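Local atomic coordinates of HIAXHD3 (Humicola insolens, PDB entry 3ZXK), a protein that probably removes arabinofuranosyl side chains from xylan-type polysaccharides as a family GH43 glycoside hydrolase, an enzyme whose active site has been a target for introducing endo-xylanase activity. Residues 354-365 / 514-525. Sequence-based numbering, arbitrary orientation.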
loop_
_atom_site.group_PDB
_atom_site.type_symbol
_atom_site.label_atom_id
_atom_site.label_comp_id
_atom_site.label_asym_id
_atom_site.label_seq_id
_atom_site.Cartn_x
_atom_site.Cartn_y
_atom_site.Cartn_z
ATOM N N LEU A 354 18.896 -6.018 11.412
ATOM C CA LEU A 354 17.721 -5.750 12.203
ATOM C C LEU A 354 17.567 -6.801 13.312
ATOM O O LEU A 354 17.483 -8.001 13.032
ATOM C CB LEU A 354 16.475 -5.788 11.293
ATOM C CG LEU A 354 15.069 -5.787 11.960
ATOM C CD1 LEU A 354 14.823 -4.448 12.670
ATOM C CD2 LEU A 354 13.954 -6.067 10.953
ATOM N N ILE A 355 17.535 -6.365 14.570
ATOM C CA ILE A 355 17.229 -7.277 15.686
ATOM C C ILE A 355 15.737 -7.269 15.954
ATOM O O ILE A 355 15.129 -6.203 16.147
ATOM C CB ILE A 355 17.964 -6.850 16.978
ATOM C CG1 ILE A 355 19.478 -6.832 16.739
ATOM C CG2 ILE A 355 17.537 -7.711 18.172
ATOM C CD1 ILE A 355 20.095 -8.206 16.723
ATOM N N LEU A 356 15.124 -8.450 15.867
ATOM C CA LEU A 356 13.728 -8.646 16.276
ATOM C C LEU A 356 13.726 -9.450 17.571
ATOM O O LEU A 356 14.050 -10.674 17.562
ATOM C CB LEU A 356 12.950 -9.408 15.201
ATOM C CG LEU A 356 12.749 -8.757 13.828
ATOM C CD1 LEU A 356 12.003 -9.700 12.866
ATOM C CD2 LEU A 356 11.956 -7.471 14.003
ATOM N N ARG A 357 13.452 -8.790 18.703
ATOM C CA ARG A 357 13.213 -9.505 19.956
ATOM C C ARG A 357 11.776 -9.961 20.014
ATOM O O ARG A 357 10.894 -9.216 19.616
ATOM C CB ARG A 357 13.507 -8.613 21.164
ATOM C CG ARG A 357 14.972 -8.178 21.216
ATOM C CD ARG A 357 15.310 -7.461 22.498
ATOM N NE ARG A 357 16.765 -7.391 22.671
ATOM C CZ ARG A 357 17.359 -6.646 23.588
ATOM N NH1 ARG A 357 16.632 -5.868 24.403
ATOM N NH2 ARG A 357 18.684 -6.656 23.651
ATOM N N THR A 358 11.508 -11.180 20.480
ATOM C CA THR A 358 10.096 -11.562 20.625
ATOM C C THR A 358 9.313 -10.520 21.454
ATOM O O THR A 358 9.768 -10.082 22.526
ATOM C CB THR A 358 9.953 -12.961 21.236
ATOM O OG1 THR A 358 10.674 -13.020 22.485
ATOM C CG2 THR A 358 10.545 -14.001 20.289
ATOM N N ALA A 359 8.149 -10.140 20.953
ATOM C CA ALA A 359 7.387 -9.069 21.579
ATOM C C ALA A 359 6.044 -9.548 22.123
ATOM O O ALA A 359 5.417 -8.843 22.907
ATOM C CB ALA A 359 7.189 -7.911 20.610
ATOM N N THR A 360 5.624 -10.751 21.732
ATOM C CA THR A 360 4.309 -11.291 22.122
ATOM C C THR A 360 4.430 -12.775 22.433
ATOM O O THR A 360 5.111 -13.518 21.709
ATOM C CB THR A 360 3.331 -11.185 20.941
ATOM O OG1 THR A 360 3.296 -9.836 20.474
ATOM C CG2 THR A 360 1.959 -11.620 21.337
ATOM N N VAL A 361 3.762 -13.203 23.494
ATOM C CA VAL A 361 3.610 -14.632 23.806
ATOM C C VAL A 361 2.252 -15.051 23.279
ATOM O O VAL A 361 1.225 -14.558 23.721
ATOM C CB VAL A 361 3.717 -14.901 25.338
ATOM C CG1 VAL A 361 3.395 -16.364 25.673
ATOM C CG2 VAL A 361 5.097 -14.476 25.830
ATOM N N THR A 362 2.270 -15.957 22.306
ATOM C CA THR A 362 1.066 -16.406 21.607
ATOM C C THR A 362 1.361 -17.704 20.835
ATOM O O THR A 362 2.531 -17.982 20.508
ATOM C CB THR A 362 0.527 -15.301 20.645
ATOM O OG1 THR A 362 -0.721 -15.706 20.075
ATOM C CG2 THR A 362 1.526 -14.972 19.526
ATOM N N GLY A 363 0.311 -18.489 20.563
ATOM C CA GLY A 363 0.383 -19.597 19.588
ATOM C C GLY A 363 -0.049 -19.157 18.196
ATOM O O GLY A 363 -0.001 -19.937 17.240
ATOM N N ASP A 364 -0.423 -17.887 18.083
ATOM C CA ASP A 364 -1.149 -17.385 16.901
ATOM C C ASP A 364 -0.294 -16.328 16.201
ATOM O O ASP A 364 -0.180 -15.216 16.701
ATOM C CB ASP A 364 -2.477 -16.795 17.401
ATOM C CG ASP A 364 -3.402 -16.333 16.288
ATOM O OD1 ASP A 364 -2.996 -16.311 15.108
ATOM O OD2 ASP A 364 -4.574 -15.985 16.615
ATOM N N LEU A 365 0.257 -16.645 15.019
ATOM C CA LEU A 365 1.018 -15.632 14.247
ATOM C C LEU A 365 0.250 -14.312 14.062
ATOM O O LEU A 365 0.827 -13.244 14.091
ATOM C CB LEU A 365 1.431 -16.179 12.870
ATOM C CG LEU A 365 2.283 -15.235 12.001
ATOM C CD1 LEU A 365 3.588 -14.738 12.622
ATOM C CD2 LEU A 365 2.586 -15.922 10.675
ATOM N N ASN A 514 8.830 -13.028 14.455
ATOM C CA ASN A 514 9.490 -13.679 15.569
ATOM C C ASN A 514 8.588 -13.494 16.792
ATOM O O ASN A 514 8.311 -12.375 17.199
ATOM C CB ASN A 514 10.873 -13.080 15.810
ATOM C CG ASN A 514 11.623 -13.827 16.889
ATOM O OD1 ASN A 514 11.345 -15.007 17.126
ATOM N ND2 ASN A 514 12.566 -13.157 17.532
ATOM N N PHE A 515 8.075 -14.604 17.328
ATOM C CA PHE A 515 7.259 -14.557 18.547
ATOM C C PHE A 515 7.550 -15.768 19.414
ATOM O O PHE A 515 8.302 -16.669 19.002
ATOM C CB PHE A 515 5.751 -14.419 18.240
ATOM C CG PHE A 515 5.145 -15.585 17.508
ATOM C CD1 PHE A 515 5.157 -15.632 16.111
ATOM C CD2 PHE A 515 4.545 -16.623 18.199
ATOM C CE1 PHE A 515 4.602 -16.708 15.427
ATOM C CE2 PHE A 515 3.991 -17.709 17.522
ATOM C CZ PHE A 515 3.998 -17.752 16.136
ATOM N N SER A 516 6.975 -15.788 20.616
ATOM C CA SER A 516 7.173 -16.964 21.455
ATOM C C SER A 516 5.901 -17.562 21.966
ATOM O O SER A 516 4.882 -16.903 22.138
ATOM C CB SER A 516 8.122 -16.717 22.628
ATOM O OG SER A 516 8.392 -17.942 23.323
ATOM N N THR A 517 5.956 -18.875 22.129
ATOM C CA THR A 517 4.819 -19.588 22.691
ATOM C C THR A 517 4.937 -19.729 24.218
ATOM O O THR A 517 3.974 -20.092 24.865
ATOM C CB THR A 517 4.644 -20.961 22.043
ATOM O OG1 THR A 517 5.820 -21.738 22.282
ATOM C CG2 THR A 517 4.437 -20.800 20.521
ATOM N N LYS A 518 6.107 -19.411 24.780
ATOM C CA LYS A 518 6.363 -19.627 26.204
ATOM C C LYS A 518 6.647 -18.348 26.949
ATOM O O LYS A 518 5.928 -18.013 27.882
ATOM C CB LYS A 518 7.534 -20.585 26.393
ATOM C CG LYS A 518 7.185 -22.015 26.046
ATOM C CD LYS A 518 8.370 -22.934 26.278
ATOM C CE LYS A 518 7.964 -24.385 26.098
ATOM N NZ LYS A 518 6.845 -24.727 27.012
ATOM N N SER A 519 7.716 -17.656 26.558
ATOM C CA SER A 519 8.138 -16.447 27.265
ATOM C C SER A 519 9.009 -15.567 26.403
ATOM O O SER A 519 9.629 -16.045 25.483
ATOM C CB SER A 519 8.903 -16.829 28.526
ATOM O OG SER A 519 10.233 -17.132 28.184
ATOM N N LEU A 520 9.067 -14.283 26.725
ATOM C CA LEU A 520 9.933 -13.378 25.993
ATOM C C LEU A 520 11.397 -13.537 26.399
ATOM O O LEU A 520 11.705 -14.258 27.341
ATOM C CB LEU A 520 9.470 -11.933 26.168
ATOM C CG LEU A 520 7.982 -11.687 25.923
ATOM C CD1 LEU A 520 7.688 -10.215 26.179
ATOM C CD2 LEU A 520 7.562 -12.073 24.500
ATOM N N GLY A 521 12.283 -12.880 25.663
ATOM C CA GLY A 521 13.715 -12.913 25.960
ATOM C C GLY A 521 14.540 -13.327 24.762
ATOM O O GLY A 521 15.734 -12.988 24.682
ATOM N N GLY A 522 13.908 -14.046 23.829
ATOM C CA GLY A 522 14.575 -14.481 22.592
ATOM C C GLY A 522 14.698 -13.394 21.555
ATOM O O GLY A 522 13.999 -12.363 21.611
ATOM N N GLU A 523 15.622 -13.592 20.624
ATOM C CA GLU A 523 15.775 -12.665 19.496
ATOM C C GLU A 523 16.428 -13.331 18.307
ATOM O O GLU A 523 17.166 -14.331 18.428
ATOM C CB GLU A 523 16.563 -11.405 19.904
ATOM C CG GLU A 523 18.039 -11.627 20.130
ATOM C CD GLU A 523 18.711 -10.367 20.665
ATOM O OE1 GLU A 523 18.255 -9.814 21.684
ATOM O OE2 GLU A 523 19.702 -9.909 20.081
ATOM N N VAL A 524 16.139 -12.764 17.145
ATOM C CA VAL A 524 16.819 -13.117 15.939
ATOM C C VAL A 524 17.372 -11.861 15.298
ATOM O O VAL A 524 16.926 -10.749 15.588
ATOM C CB VAL A 524 15.898 -13.896 14.959
ATOM C CG1 VAL A 524 15.309 -15.144 15.625
ATOM C CG2 VAL A 524 14.821 -13.006 14.385
ATOM N N LYS A 525 18.326 -12.047 14.384
ATOM C CA LYS A 525 18.855 -10.941 13.627
ATOM C C LYS A 525 18.515 -11.191 12.162
ATOM O O LYS A 525 18.858 -12.255 11.613
ATOM C CB LYS A 525 20.387 -10.843 13.805
ATOM C CG LYS A 525 21.029 -9.686 13.007
ATOM C CD LYS A 525 22.485 -9.420 13.386
ATOM C CE LYS A 525 23.409 -10.569 13.042
ATOM N NZ LYS A 525 24.809 -10.218 13.403
HETATM O O HOH W 1 11.486 -15.317 23.609
HETATM O O HOH W 2 12.184 -10.762 23.769
HETATM O O HOH W 3 6.476 -10.928 18.634
#
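Leu356 and Val524 exchange both backbone bonds of an antiparallel pair, Leu356 N to Val524 O (2.9 Å) and Val524 N to Leu356 O, and Thr358 N extends the ladder to Gly522 O. Beyond the strand end the chain 358-362 changes partner: Thr360 O accepts from Ser516 N, and Thr362 N gives a 2.8 Å bond to Ser516 O.

Among polar side chains, Asn514 ND2 reaches Leu356 O (2.9 Å) from above the carbonyl plane, on the face opposite Val524 N, so two donors grip this oxygen. On the sheet face carrying Ile355, Arg357 and Glu523, the last two lie side by side; Arg357 NE meets the syn side of Glu523 OE1 at 3.0 Å in a salt bridge, tilted from the carboxylate plane, the two planes turned 40° apart. Water 1 links Thr358 OG1 to Ser519 O and Gly522 N.

CG of Phe515 sits between the backbone N and the carbonyl carbon (chi1 64°), which turns the ring towards 362-365. The carbonyl oxygen Thr362 O lies at the ring edge, near its plane, 3.3 Å from CE2. Apolar contacts come from Leu365 CD1, which touches Phe515 CE1 at 3.6 Å, and Thr362 CG2, 3.7 Å from Phe515 CD2, both side chains crossing that of Phe515 at about a right angle. Replacing the ring by an alanine side chain is likely to open a gap beside Leu365 CD1 and Thr362 CG2. Farther along, Leu520 CD2 packs on Val361 CG2 (3.7 Å).

Strands 509-516 and 523-533 belong to different antiparallel sheets, and 517-522 carries the chain between them while 358-365 runs alongside, a sheet-to-sheet connection consistent with the beta-sandwich of the concanavalin A-like C-terminal domain.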